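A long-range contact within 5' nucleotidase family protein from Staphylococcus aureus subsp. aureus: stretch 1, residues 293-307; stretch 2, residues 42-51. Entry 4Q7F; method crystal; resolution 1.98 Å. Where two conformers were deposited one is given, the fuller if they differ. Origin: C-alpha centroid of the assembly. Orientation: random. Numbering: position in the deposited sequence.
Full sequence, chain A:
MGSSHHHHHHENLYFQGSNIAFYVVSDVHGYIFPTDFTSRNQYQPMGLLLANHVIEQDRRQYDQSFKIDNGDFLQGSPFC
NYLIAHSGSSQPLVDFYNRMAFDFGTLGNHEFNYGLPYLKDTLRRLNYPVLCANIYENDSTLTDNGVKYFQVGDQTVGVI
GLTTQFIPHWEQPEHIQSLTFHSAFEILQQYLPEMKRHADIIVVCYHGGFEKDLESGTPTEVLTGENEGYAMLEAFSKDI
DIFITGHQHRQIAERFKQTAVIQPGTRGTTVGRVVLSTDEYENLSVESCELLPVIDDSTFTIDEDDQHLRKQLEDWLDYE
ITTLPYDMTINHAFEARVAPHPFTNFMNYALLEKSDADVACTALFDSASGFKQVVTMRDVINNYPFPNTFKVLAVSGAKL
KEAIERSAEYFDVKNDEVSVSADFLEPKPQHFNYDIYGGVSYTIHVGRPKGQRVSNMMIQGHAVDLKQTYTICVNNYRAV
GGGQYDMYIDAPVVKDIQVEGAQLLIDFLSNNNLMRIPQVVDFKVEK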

# COMPACT_ATOMS: atom_id res chain seq x y z
N PRO A 293 6.43 14.15 -15.67
CA PRO A 293 7.17 14.26 -14.41
C PRO A 293 6.61 15.38 -13.53
O PRO A 293 6.17 16.41 -14.04
CB PRO A 293 8.61 14.57 -14.85
CG PRO A 293 8.50 15.08 -16.25
CD PRO A 293 7.26 14.48 -16.84
N VAL A 294 6.57 15.17 -12.22
CA VAL A 294 6.15 16.24 -11.34
C VAL A 294 7.41 17.02 -10.95
O VAL A 294 8.33 16.47 -10.35
CB VAL A 294 5.40 15.73 -10.11
CG1 VAL A 294 5.19 16.85 -9.10
CG2 VAL A 294 4.05 15.14 -10.55
N ILE A 295 7.45 18.30 -11.31
CA ILE A 295 8.62 19.13 -11.06
C ILE A 295 8.25 20.44 -10.40
O ILE A 295 7.12 20.89 -10.48
CB ILE A 295 9.39 19.43 -12.38
CG1 ILE A 295 8.50 20.21 -13.37
CG2 ILE A 295 9.92 18.15 -13.00
CD1 ILE A 295 9.14 20.46 -14.71
N ASP A 296 9.22 21.03 -9.73
CA ASP A 296 9.04 22.33 -9.09
C ASP A 296 9.14 23.36 -10.20
O ASP A 296 9.74 23.09 -11.25
CB ASP A 296 10.14 22.54 -8.04
CG ASP A 296 10.03 23.85 -7.31
OD1 ASP A 296 8.91 24.25 -6.94
OD2 ASP A 296 11.08 24.48 -7.09
N ASP A 297 8.53 24.51 -10.01
CA ASP A 297 8.66 25.58 -10.98
C ASP A 297 8.47 26.88 -10.22
O ASP A 297 8.05 26.87 -9.06
CB ASP A 297 7.72 25.42 -12.21
CG ASP A 297 6.25 25.60 -11.86
OD1 ASP A 297 5.93 26.32 -10.90
OD2 ASP A 297 5.40 25.05 -12.58
N SER A 298 8.77 27.99 -10.86
CA SER A 298 8.72 29.26 -10.17
C SER A 298 7.33 29.83 -9.96
O SER A 298 7.20 30.85 -9.29
CB SER A 298 9.63 30.25 -10.87
OG SER A 298 10.95 29.72 -10.92
N THR A 299 6.28 29.19 -10.49
CA THR A 299 4.92 29.72 -10.30
C THR A 299 4.17 29.00 -9.20
O THR A 299 3.12 29.46 -8.78
CB THR A 299 4.05 29.61 -11.56
OG1 THR A 299 3.87 28.24 -11.90
CG2 THR A 299 4.67 30.36 -12.71
N PHE A 300 4.69 27.87 -8.75
CA PHE A 300 4.05 27.10 -7.72
C PHE A 300 4.15 27.79 -6.37
O PHE A 300 5.22 28.15 -5.93
CB PHE A 300 4.71 25.72 -7.63
CG PHE A 300 4.19 24.87 -6.51
CD1 PHE A 300 2.88 24.38 -6.54
CD2 PHE A 300 5.03 24.48 -5.46
CE1 PHE A 300 2.41 23.57 -5.53
CE2 PHE A 300 4.56 23.66 -4.45
CZ PHE A 300 3.24 23.21 -4.48
N THR A 301 3.01 27.96 -5.73
CA THR A 301 2.98 28.53 -4.39
C THR A 301 2.02 27.75 -3.52
O THR A 301 1.08 27.13 -4.02
CB THR A 301 2.53 29.99 -4.40
OG1 THR A 301 1.27 30.06 -5.06
CG2 THR A 301 3.53 30.85 -5.13
N ILE A 302 2.26 27.78 -2.22
CA ILE A 302 1.42 27.11 -1.27
C ILE A 302 0.83 28.24 -0.45
O ILE A 302 1.56 29.04 0.12
CB ILE A 302 2.24 26.12 -0.42
CG1 ILE A 302 2.86 25.05 -1.35
CG2 ILE A 302 1.35 25.48 0.64
CD1 ILE A 302 3.76 24.04 -0.65
N ASP A 303 -0.49 28.32 -0.39
CA ASP A 303 -1.11 29.44 0.34
C ASP A 303 -0.88 29.34 1.86
O ASP A 303 -0.52 28.29 2.38
CB ASP A 303 -2.58 29.63 -0.04
CG ASP A 303 -3.45 28.46 0.33
OD1 ASP A 303 -3.17 27.82 1.37
OD2 ASP A 303 -4.43 28.21 -0.39
N GLU A 304 -1.06 30.47 2.54
CA GLU A 304 -0.80 30.60 3.98
C GLU A 304 -1.44 29.53 4.88
O GLU A 304 -0.78 29.02 5.78
CB GLU A 304 -1.21 31.99 4.48
CG GLU A 304 -2.70 32.27 4.32
CD GLU A 304 -3.15 33.60 4.89
OE1 GLU A 304 -2.35 34.30 5.56
OE2 GLU A 304 -4.34 33.93 4.67
N ASP A 305 -2.71 29.21 4.64
CA ASP A 305 -3.44 28.26 5.47
C ASP A 305 -2.85 26.88 5.31
O ASP A 305 -2.68 26.18 6.28
CB ASP A 305 -4.93 28.23 5.16
CG ASP A 305 -5.64 29.52 5.55
OD1 ASP A 305 -5.11 30.29 6.39
OD2 ASP A 305 -6.74 29.75 5.04
N ASP A 306 -2.53 26.50 4.08
CA ASP A 306 -1.88 25.23 3.83
C ASP A 306 -0.52 25.17 4.55
O ASP A 306 -0.20 24.16 5.13
CB ASP A 306 -1.73 24.96 2.33
CG ASP A 306 -3.05 24.70 1.65
OD1 ASP A 306 -4.12 24.74 2.30
OD2 ASP A 306 -3.04 24.44 0.44
N GLN A 307 0.28 26.23 4.49
CA GLN A 307 1.57 26.20 5.19
C GLN A 307 1.36 26.16 6.71
O GLN A 307 2.14 25.53 7.42
CB GLN A 307 2.49 27.36 4.77
CG GLN A 307 3.07 27.27 3.35
CD GLN A 307 4.17 26.22 3.15
OE1 GLN A 307 4.05 25.06 3.57
NE2 GLN A 307 5.24 26.62 2.46
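Stretch 2 (42-51) QYQPMGLLLA

How does stretch 2 approach stretch 1 at its beginning? It arrives in an extended conformation, from Q42 to P45, with no hydrogen bond to the other segment. Q42 and Q44 make no contact; the CA-to-CB bond of Q44 points away from stretch 1, and Q42 NE2 donates to Q44 OE1 at 3.2 Å. Between them Y43 points toward stretch 1 and reaches across with its hydroxyl, Y43 OH lying 3.3 Å from F300 CE2, at the edge of the phenylalanine ring and near its plane. The same Y43 OH is 3.8 Å from D296 OD1, too far for a hydrogen bond.

Where do the two backbones come close? P45 lies beside I295, their CA atoms 5.2 Å apart, and its ring packs on main chain: P45 CB is 3.5 Å from V294 O and 4.1 Å from I295 CA. After it the chain changes course. The CA-to-CB bond of M46, a selenomethionine, points away from stretch 1, although its backbone N still lies 4.3 Å from V294 CG1. G47 then takes the N-cap position with phi near 95°, where a CB would be jammed against the carbonyl O of M46; it touches nothing in stretch 1.

What do the leucines of the helix offer to stretch 1? L48 points away, and the next two leucines point toward it. L49 CB packs 3.9 Å from F300 CZ, while farther out L49 CD1 lies 4.3 Å from I302 CG2 and L49 CD2 4.1 Å from D306 OD2. That last residue belongs to a helix of stretch 1 capped by D303, whose OD1 accepts from D306 N at 3.1 Å. The leucine thus spans from the aromatic ring to the first turn of the second helix.

Why is L50 so central? It fits between V294 and F300. L50 CD1 sits over one face of the F300 ring, 3.6 Å from its centroid and 11° off the normal, a CH-pi contact, and L50 CG lies 3.6 Å from V294 CG1. The methyl L50 CD1 also approaches I295 O at 3.4 Å; that carbonyl is buried by the contact and has no polar partner in the model. The type I turn from D297 to F300 leads into the aromatic ring, with F300 N donating to D297 OD1 at 2.9 Å. A51 ends the stretch, its CB 3.8 Å from V294 CG2, and its N bonds back to G47 O at 2.9 Å in the first helical turn.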

# COMPACT_ATOMS: atom_id res chain seq x y z
N GLN A 42 12.25 19.22 4.87
CA GLN A 42 12.37 18.46 3.63
C GLN A 42 11.43 19.06 2.60
O GLN A 42 10.32 19.49 2.92
CB GLN A 42 12.02 16.98 3.90
CG GLN A 42 12.90 15.91 3.22
CD GLN A 42 12.45 15.42 1.86
OE1 GLN A 42 11.25 15.22 1.59
NE2 GLN A 42 13.42 15.12 1.01
N TYR A 43 11.92 19.14 1.36
CA TYR A 43 11.15 19.66 0.24
C TYR A 43 11.60 18.81 -0.93
O TYR A 43 12.80 18.63 -1.12
CB TYR A 43 11.45 21.12 -0.02
CG TYR A 43 10.45 21.78 -0.94
CD1 TYR A 43 10.41 21.48 -2.30
CD2 TYR A 43 9.55 22.72 -0.44
CE1 TYR A 43 9.47 22.09 -3.13
CE2 TYR A 43 8.62 23.34 -1.26
CZ TYR A 43 8.58 23.02 -2.59
OH TYR A 43 7.66 23.66 -3.39
N GLN A 44 10.65 18.29 -1.70
CA GLN A 44 10.96 17.41 -2.81
C GLN A 44 9.85 17.54 -3.87
O GLN A 44 8.71 17.83 -3.53
CB GLN A 44 11.04 16.00 -2.22
CG GLN A 44 11.41 14.89 -3.18
CD GLN A 44 11.70 13.57 -2.46
OE1 GLN A 44 11.84 13.53 -1.23
NE2 GLN A 44 11.81 12.49 -3.22
N PRO A 45 10.18 17.33 -5.15
CA PRO A 45 9.15 17.47 -6.18
C PRO A 45 8.18 16.27 -6.15
O PRO A 45 8.36 15.31 -6.88
CB PRO A 45 9.96 17.55 -7.47
CG PRO A 45 11.21 16.78 -7.17
CD PRO A 45 11.52 17.12 -5.74
N MSE A 46 7.15 16.37 -5.33
CA MSE A 46 6.21 15.28 -5.09
C MSE A 46 5.03 15.80 -4.36
O MSE A 46 5.01 16.96 -3.91
CB MSE A 46 6.88 14.26 -4.11
CG MSE A 46 7.05 14.81 -2.65
SE MSE A 46 7.89 13.42 -1.56
CE MSE A 46 6.23 12.42 -1.20
N GLY A 47 4.02 14.98 -4.22
CA GLY A 47 2.85 15.37 -3.48
C GLY A 47 1.77 15.92 -4.38
O GLY A 47 2.04 16.35 -5.47
N LEU A 48 0.54 15.91 -3.87
CA LEU A 48 -0.63 16.28 -4.63
C LEU A 48 -0.70 17.77 -4.98
O LEU A 48 -1.16 18.15 -6.06
CB LEU A 48 -1.89 15.85 -3.86
CG LEU A 48 -3.20 16.00 -4.61
CD1 LEU A 48 -3.23 15.02 -5.76
CD2 LEU A 48 -4.41 15.81 -3.71
N LEU A 49 -0.25 18.62 -4.08
CA LEU A 49 -0.26 20.05 -4.38
C LEU A 49 0.51 20.31 -5.68
O LEU A 49 -0.01 20.90 -6.61
CB LEU A 49 0.33 20.85 -3.24
CG LEU A 49 -0.60 20.98 -2.04
CD1 LEU A 49 0.15 21.69 -0.93
CD2 LEU A 49 -1.88 21.73 -2.40
N LEU A 50 1.73 19.79 -5.75
CA LEU A 50 2.58 20.02 -6.89
C LEU A 50 2.12 19.22 -8.11
O LEU A 50 2.10 19.75 -9.22
CB LEU A 50 4.03 19.72 -6.53
CG LEU A 50 5.11 20.08 -7.51
CD1 LEU A 50 5.07 21.57 -7.80
CD2 LEU A 50 6.45 19.68 -6.90
N ALA A 51 1.71 17.97 -7.90
CA ALA A 51 1.22 17.18 -9.02
C ALA A 51 -0.00 17.85 -9.64
O ALA A 51 -0.13 17.90 -10.85
CB ALA A 51 0.88 15.78 -8.58